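Local coordinates for uncharacterized protein (Acinetobacter baumannii, PDB 4PAR) that cleaves DNA containing 5-hydroxymethylcytosine as a modification-specific restriction endonuclease, joining a VSR-like nuclease domain to an SRA-like domain that probably recognises the modified base, at a contact of chain A with DNA and the interface of chains B and A. Residues are numbered along the deposited sequence; one frame, centred on the assembly and turned at random. Chains: chain A/B, Uncharacterized protein AbaSI.

Contact 1: a contact of chain A with DNA. Residues chain A 193-194, 274, 282-283, 285. With nucleotides of chain C.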
loop_
_atom_site.group_PDB
_atom_site.type_symbol
_atom_site.label_atom_id
_atom_site.label_comp_id
_atom_site.label_asym_id
_atom_site.label_seq_id
_atom_site.Cartn_x
_atom_site.Cartn_y
_atom_site.Cartn_z
ATOM N N THR A 193 -17.781 -16.318 -1.353
ATOM C CA THR A 193 -16.741 -17.310 -1.641
ATOM C C THR A 193 -17.242 -18.527 -2.420
ATOM O O THR A 193 -18.441 -18.677 -2.653
ATOM C CB THR A 193 -16.085 -17.808 -0.342
ATOM O OG1 THR A 193 -15.337 -19.001 -0.610
ATOM C CG2 THR A 193 -17.146 -18.108 0.704
ATOM N N THR A 194 -16.318 -19.413 -2.786
ATOM C CA THR A 194 -16.650 -20.588 -3.594
ATOM C C THR A 194 -17.433 -21.636 -2.802
ATOM O O THR A 194 -18.279 -22.347 -3.357
ATOM C CB THR A 194 -15.384 -21.257 -4.180
ATOM O OG1 THR A 194 -14.547 -21.732 -3.117
ATOM C CG2 THR A 194 -14.601 -20.274 -5.034
ATOM N N ARG A 274 -15.308 -14.649 -10.683
ATOM C CA ARG A 274 -14.599 -14.099 -9.540
ATOM C C ARG A 274 -14.384 -12.610 -9.742
ATOM O O ARG A 274 -13.711 -12.184 -10.682
ATOM C CB ARG A 274 -13.258 -14.800 -9.332
ATOM C CG ARG A 274 -12.346 -14.100 -8.330
ATOM C CD ARG A 274 -11.077 -14.894 -8.106
ATOM N NE ARG A 274 -10.122 -14.190 -7.256
ATOM C CZ ARG A 274 -9.061 -14.766 -6.701
ATOM N NH1 ARG A 274 -8.824 -16.056 -6.906
ATOM N NH2 ARG A 274 -8.235 -14.057 -5.943
ATOM N N ARG A 282 -12.143 -7.469 -1.571
ATOM C CA ARG A 282 -11.888 -8.891 -1.373
ATOM C C ARG A 282 -12.610 -9.649 -2.479
ATOM O O ARG A 282 -13.509 -9.102 -3.118
ATOM C CB ARG A 282 -12.341 -9.356 0.018
ATOM C CG ARG A 282 -13.849 -9.393 0.221
ATOM C CD ARG A 282 -14.240 -9.762 1.656
ATOM N NE ARG A 282 -13.750 -11.076 2.073
ATOM C CZ ARG A 282 -14.248 -12.238 1.652
ATOM N NH1 ARG A 282 -15.247 -12.265 0.780
ATOM N NH2 ARG A 282 -13.737 -13.379 2.097
ATOM N N ALA A 283 -12.198 -10.889 -2.733
ATOM C CA ALA A 283 -12.772 -11.659 -3.836
ATOM C C ALA A 283 -14.204 -12.112 -3.548
ATOM O O ALA A 283 -14.529 -12.517 -2.431
ATOM C CB ALA A 283 -11.896 -12.855 -4.154
ATOM N N TYR A 285 -17.996 -13.838 -5.783
ATOM C CA TYR A 285 -18.378 -14.658 -6.926
ATOM C C TYR A 285 -19.791 -14.341 -7.416
ATOM O O TYR A 285 -20.783 -14.570 -6.717
ATOM C CB TYR A 285 -18.206 -16.143 -6.566
ATOM C CG TYR A 285 -16.745 -16.455 -6.319
ATOM C CD1 TYR A 285 -16.169 -16.233 -5.076
ATOM C CD2 TYR A 285 -15.926 -16.898 -7.349
ATOM C CE1 TYR A 285 -14.830 -16.470 -4.856
ATOM C CE2 TYR A 285 -14.581 -17.145 -7.136
ATOM C CZ TYR A 285 -14.039 -16.928 -5.886
ATOM O OH TYR A 285 -12.701 -17.169 -5.663
ATOM P P DG C 6 -6.522 -20.010 -6.598
ATOM O OP1 DG C 6 -7.067 -20.104 -7.971
ATOM O OP2 DG C 6 -5.349 -19.148 -6.330
ATOM O "O5'" DG C 6 -7.710 -19.578 -5.623
ATOM C "C5'" DG C 6 -8.857 -20.408 -5.508
ATOM C "C4'" DG C 6 -9.437 -20.358 -4.104
ATOM O "O4'" DG C 6 -8.474 -20.874 -3.151
ATOM C "C3'" DG C 6 -9.822 -18.973 -3.613
ATOM O "O3'" DG C 6 -11.004 -19.055 -2.854
ATOM C "C2'" DG C 6 -8.627 -18.554 -2.757
ATOM C "C1'" DG C 6 -8.137 -19.885 -2.197
ATOM N N9 DG C 6 -6.689 -19.936 -2.005
ATOM C C8 DG C 6 -5.730 -19.720 -2.964
ATOM N N7 DG C 6 -4.512 -19.845 -2.522
ATOM C C5 DG C 6 -4.666 -20.173 -1.183
ATOM C C6 DG C 6 -3.689 -20.433 -0.196
ATOM O O6 DG C 6 -2.458 -20.418 -0.320
ATOM N N1 DG C 6 -4.263 -20.729 1.040
ATOM C C2 DG C 6 -5.617 -20.771 1.285
ATOM N N2 DG C 6 -5.981 -21.074 2.542
ATOM N N3 DG C 6 -6.549 -20.529 0.365
ATOM C C4 DG C 6 -6.001 -20.239 -0.843
ATOM P P DA C 7 -11.711 -17.717 -2.329
ATOM O OP1 DA C 7 -13.166 -17.975 -2.268
ATOM O OP2 DA C 7 -11.193 -16.596 -3.146
ATOM O "O5'" DA C 7 -11.152 -17.556 -0.840
ATOM C "C5'" DA C 7 -11.540 -18.474 0.159
ATOM C "C4'" DA C 7 -10.793 -18.219 1.453
ATOM O "O4'" DA C 7 -9.380 -18.469 1.261
ATOM C "C3'" DA C 7 -10.910 -16.800 2.005
ATOM O "O3'" DA C 7 -11.278 -16.860 3.377
ATOM C "C2'" DA C 7 -9.504 -16.216 1.815
ATOM C "C1'" DA C 7 -8.635 -17.458 1.890
ATOM N N9 DA C 7 -7.357 -17.339 1.187
ATOM C C8 DA C 7 -7.177 -17.080 -0.140
ATOM N N7 DA C 7 -5.919 -17.048 -0.511
ATOM C C5 DA C 7 -5.220 -17.314 0.653
ATOM C C6 DA C 7 -3.842 -17.419 0.926
ATOM N N6 DA C 7 -2.898 -17.262 -0.005
ATOM N N1 DA C 7 -3.473 -17.694 2.196
ATOM C C2 DA C 7 -4.429 -17.854 3.123
ATOM N N3 DA C 7 -5.756 -17.777 2.986
ATOM C C4 DA C 7 -6.089 -17.502 1.713
ATOM P P DT C 8 -11.698 -15.530 4.176
ATOM O OP1 DT C 8 -12.841 -15.872 5.052
ATOM O OP2 DT C 8 -11.825 -14.427 3.199
ATOM O "O5'" DT C 8 -10.421 -15.225 5.086
ATOM C "C5'" DT C 8 -9.764 -16.289 5.753
ATOM C "C4'" DT C 8 -8.348 -15.900 6.132
ATOM O "O4'" DT C 8 -7.503 -15.890 4.958
ATOM C "C3'" DT C 8 -8.200 -14.506 6.759
ATOM O "O3'" DT C 8 -7.834 -14.623 8.128
ATOM C "C2'" DT C 8 -7.090 -13.829 5.933
ATOM C "C1'" DT C 8 -6.449 -15.008 5.219
ATOM N N1 DT C 8 -5.768 -14.648 3.938
ATOM C C2 DT C 8 -4.395 -14.627 3.900
ATOM O O2 DT C 8 -3.699 -14.895 4.863
ATOM N N3 DT C 8 -3.859 -14.284 2.689
ATOM C C4 DT C 8 -4.542 -13.962 1.535
ATOM O O4 DT C 8 -3.963 -13.671 0.494
ATOM C C5 DT C 8 -5.983 -13.997 1.640
ATOM C C7 DT C 8 -6.833 -13.666 0.452
ATOM C C6 DT C 8 -6.520 -14.333 2.825
#
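The SRA-like domain of chain A grips the sugar-phosphate backbone of a duplex strand here, at three consecutive base-paired nucleotides of chain C. At the 5' end, DG6 is met only loosely. A:Arg274, on strand 268-276, reaches toward it with an extended chain, CG anti to the backbone N, and A:Arg274 NH1 stops 3.9 Å from DG6 O5', the ester oxygen of the phosphate. No hydrogen bond is made at that distance, but a long cationic side chain suits the place because its charge probably attracts the backbone.

The DA7 phosphate is gripped from two sides, each of its non-bridging oxygens taking one hydroxyl. A:Thr193 stands directly ahead of helix 194-200; its OG1, anti to the backbone N (chi1 165°), donates to DA7 OP1 at 2.9 Å. Threonine suits this spot, since a short branched side chain leaves the hydroxyl little play. The backbone N of A:Thr194, at the first turn of the helix, lies 3.5 Å from DA7 OP1, so the helix start may add a favourable electrostatic pull. The phenol of A:Tyr285 donates from OH to DA7 OP2 at 3.0 Å, with OP2 in the plane of the ring at its edge. One face of that ring carries the methyl CG2 of A:Thr194, 3.5 Å above the plane and toward the rim, which probably helps keep the phenol in position. A:Ala283, two residues earlier on strand 283-295, turns its small methyl toward OP2, letting the phosphate come near.

At DT8 the contact is ionic. Arginine suits it, a cation with in-plane N-H groups facing a phosphate. A:Arg282 starts with CG in the crowded position between backbone N and carbonyl carbon, bends at chi3 (-60°), and presents its guanidinium edge-on. A salt bridge and bent hydrogen bond join A:Arg282 NH2 to DT8 OP2, modelled too short for its length to be read closely, with OP2 10° out of the guanidinium plane.

Contact 2: the interface of chains B and A. Residues chain B 25, 133-136; chain A 6-7, 9-10, 13.
A helix-start to helix-start packing brings two copies together in the deposited assembly, and may be the biological pairing: the N-terminal helix 7-16 of chain A presses its first turns against the B:Pro133 to B:Leu136 segment that runs into the long helix 136-159 of chain B.

A:Thr10 and B:Leu136 each lose about 60 Å² of surface to the partner, more than any other residue given. The two branches of A:Thr10 do different work. A:Thr10 OG1, beside the backbone N (chi1 -67°), donates a hydrogen bond to the main-chain carbonyl O of B:Gln134 at 2.9 Å. The donor lies in the carbonyl plane, with a C=O...OG1 angle of 147°. Because the acceptor is backbone, the bond probably helps hold the segment in place without depending on the glutamine side chain. The methyl A:Thr10 CG2, anti to the backbone N, meets the ring edge of B:Tyr25 in plane, 3.7 Å from B:Tyr25 CE2, the two side chains crossing at about a right angle. Threonine thus serves both a polar and an apolar neighbour.

B:Leu136 runs past A:Thr10 in the opposite direction, laying CD2 near its OG1 and CA. B:Leu136 CD2 lies 3.8 Å from A:Thr10 CA. B:Leu136 CD1 goes on to A:Val13 CG2 at 3.7 Å, the side chains crossing obliquely, and to A:Leu9 CD2 at 3.8 Å from a roughly perpendicular approach. A branched leucine can thus touch all three residues.

Beside this, the puckered ring of B:Pro133 puts B:Pro133 CG 3.5 Å from A:Ser7 CB, a small side chain that allows close approach. B:Asn135 and A:Ser6 meet through their beta carbons.

A:Ser6 and B:Asn135 each stand directly ahead of a helix, a place where short polar side chains are common caps. The site sets the start of helix 7-16 against that of the partner's helix 136-159, and the two-fold axis repeats it with the chains exchanged.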
loop_
_atom_site.group_PDB
_atom_site.type_symbol
_atom_site.label_atom_id
_atom_site.label_comp_id
_atom_site.label_asym_id
_atom_site.label_seq_id
_atom_site.Cartn_x
_atom_site.Cartn_y
_atom_site.Cartn_z
ATOM N N TYR B 25 -18.712 9.997 9.693
ATOM C CA TYR B 25 -20.149 10.178 9.496
ATOM C C TYR B 25 -20.555 11.633 9.222
ATOM O O TYR B 25 -21.744 11.950 9.167
ATOM C CB TYR B 25 -20.918 9.632 10.706
ATOM C CG TYR B 25 -20.908 8.122 10.773
ATOM C CD1 TYR B 25 -19.782 7.436 11.205
ATOM C CD2 TYR B 25 -22.015 7.379 10.386
ATOM C CE1 TYR B 25 -19.761 6.058 11.260
ATOM C CE2 TYR B 25 -22.003 5.996 10.439
ATOM C CZ TYR B 25 -20.873 5.343 10.877
ATOM O OH TYR B 25 -20.847 3.969 10.933
ATOM N N PRO B 133 -22.096 0.746 14.749
ATOM C CA PRO B 133 -22.865 1.958 14.463
ATOM C C PRO B 133 -24.357 1.746 14.686
ATOM O O PRO B 133 -24.838 0.615 14.605
ATOM C CB PRO B 133 -22.567 2.219 12.987
ATOM C CG PRO B 133 -22.263 0.876 12.429
ATOM C CD PRO B 133 -21.563 0.127 13.522
ATOM N N GLN B 134 -25.077 2.827 14.961
ATOM C CA GLN B 134 -26.514 2.746 15.188
ATOM C C GLN B 134 -27.257 2.516 13.876
ATOM O O GLN B 134 -26.723 2.772 12.801
ATOM C CB GLN B 134 -27.017 4.018 15.875
ATOM C CG GLN B 134 -27.867 3.764 17.114
ATOM C CD GLN B 134 -27.792 4.904 18.112
ATOM O OE1 GLN B 134 -27.192 5.942 17.841
ATOM N NE2 GLN B 134 -28.400 4.714 19.276
ATOM N N ASN B 135 -28.480 2.012 13.967
ATOM C CA ASN B 135 -29.302 1.826 12.783
ATOM C C ASN B 135 -29.688 3.173 12.191
ATOM O O ASN B 135 -29.775 4.168 12.907
ATOM C CB ASN B 135 -30.548 1.016 13.119
ATOM C CG ASN B 135 -31.390 1.674 14.181
ATOM O OD1 ASN B 135 -32.320 2.416 13.876
ATOM N ND2 ASN B 135 -31.063 1.417 15.442
ATOM N N LEU B 136 -29.916 3.201 10.882
ATOM C CA LEU B 136 -30.189 4.446 10.172
ATOM C C LEU B 136 -31.495 5.090 10.604
ATOM O O LEU B 136 -31.696 6.287 10.399
ATOM C CB LEU B 136 -30.225 4.208 8.661
ATOM C CG LEU B 136 -28.937 3.753 7.981
ATOM C CD1 LEU B 136 -29.184 3.539 6.500
ATOM C CD2 LEU B 136 -27.836 4.764 8.201
ATOM N N SER A 6 -28.329 -4.247 12.483
ATOM C CA SER A 6 -28.745 -3.442 11.334
ATOM C C SER A 6 -27.652 -2.432 11.001
ATOM O O SER A 6 -27.816 -1.572 10.137
ATOM C CB SER A 6 -30.071 -2.728 11.618
ATOM O OG SER A 6 -30.498 -1.971 10.499
ATOM N N SER A 7 -26.541 -2.549 11.721
ATOM C CA SER A 7 -25.380 -1.687 11.555
ATOM C C SER A 7 -24.657 -1.918 10.232
ATOM O O SER A 7 -23.943 -1.041 9.742
ATOM C CB SER A 7 -24.405 -1.905 12.711
ATOM O OG SER A 7 -23.863 -3.216 12.680
ATOM N N LEU A 9 -26.072 -2.291 7.363
ATOM C CA LEU A 9 -26.722 -1.369 6.440
ATOM C C LEU A 9 -26.076 -0.003 6.532
ATOM O O LEU A 9 -25.683 0.565 5.521
ATOM C CB LEU A 9 -28.217 -1.255 6.735
ATOM C CG LEU A 9 -28.953 -0.171 5.945
ATOM C CD1 LEU A 9 -28.930 -0.477 4.463
ATOM C CD2 LEU A 9 -30.384 -0.016 6.439
ATOM N N THR A 10 -25.965 0.511 7.753
ATOM C CA THR A 10 -25.372 1.820 7.996
ATOM C C THR A 10 -23.960 1.908 7.433
ATOM O O THR A 10 -23.631 2.856 6.715
ATOM C CB THR A 10 -25.332 2.148 9.494
ATOM O OG1 THR A 10 -26.668 2.306 9.982
ATOM C CG2 THR A 10 -24.562 3.429 9.735
ATOM N N VAL A 13 -24.145 1.957 3.528
ATOM C CA VAL A 13 -24.593 3.253 3.031
ATOM C C VAL A 13 -23.515 4.326 3.176
ATOM O O VAL A 13 -23.254 5.076 2.239
ATOM C CB VAL A 13 -25.863 3.738 3.755
ATOM C CG1 VAL A 13 -26.291 5.088 3.203
ATOM C CG2 VAL A 13 -26.980 2.740 3.586
#

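The C-alpha centres of contact 1 and contact 2 lie about 25 Å apart, and chain A contributes residues to both. No residue or element is shared: contact 1 draws on helix 194-200 and strands 268-276 and 283-295 of the SRA-like part, contact 2 on the N-terminal helix and the start of helix 136-159. Backbone binding and chain pairing thus use separate surfaces, one gripping phosphates with hydroxyl and guanidinium groups, the other packing carbon against carbon around a hydrogen bond between chains. The two-fold interface may be the dimer in which paired nuclease parts act, although the structure alone does not show this.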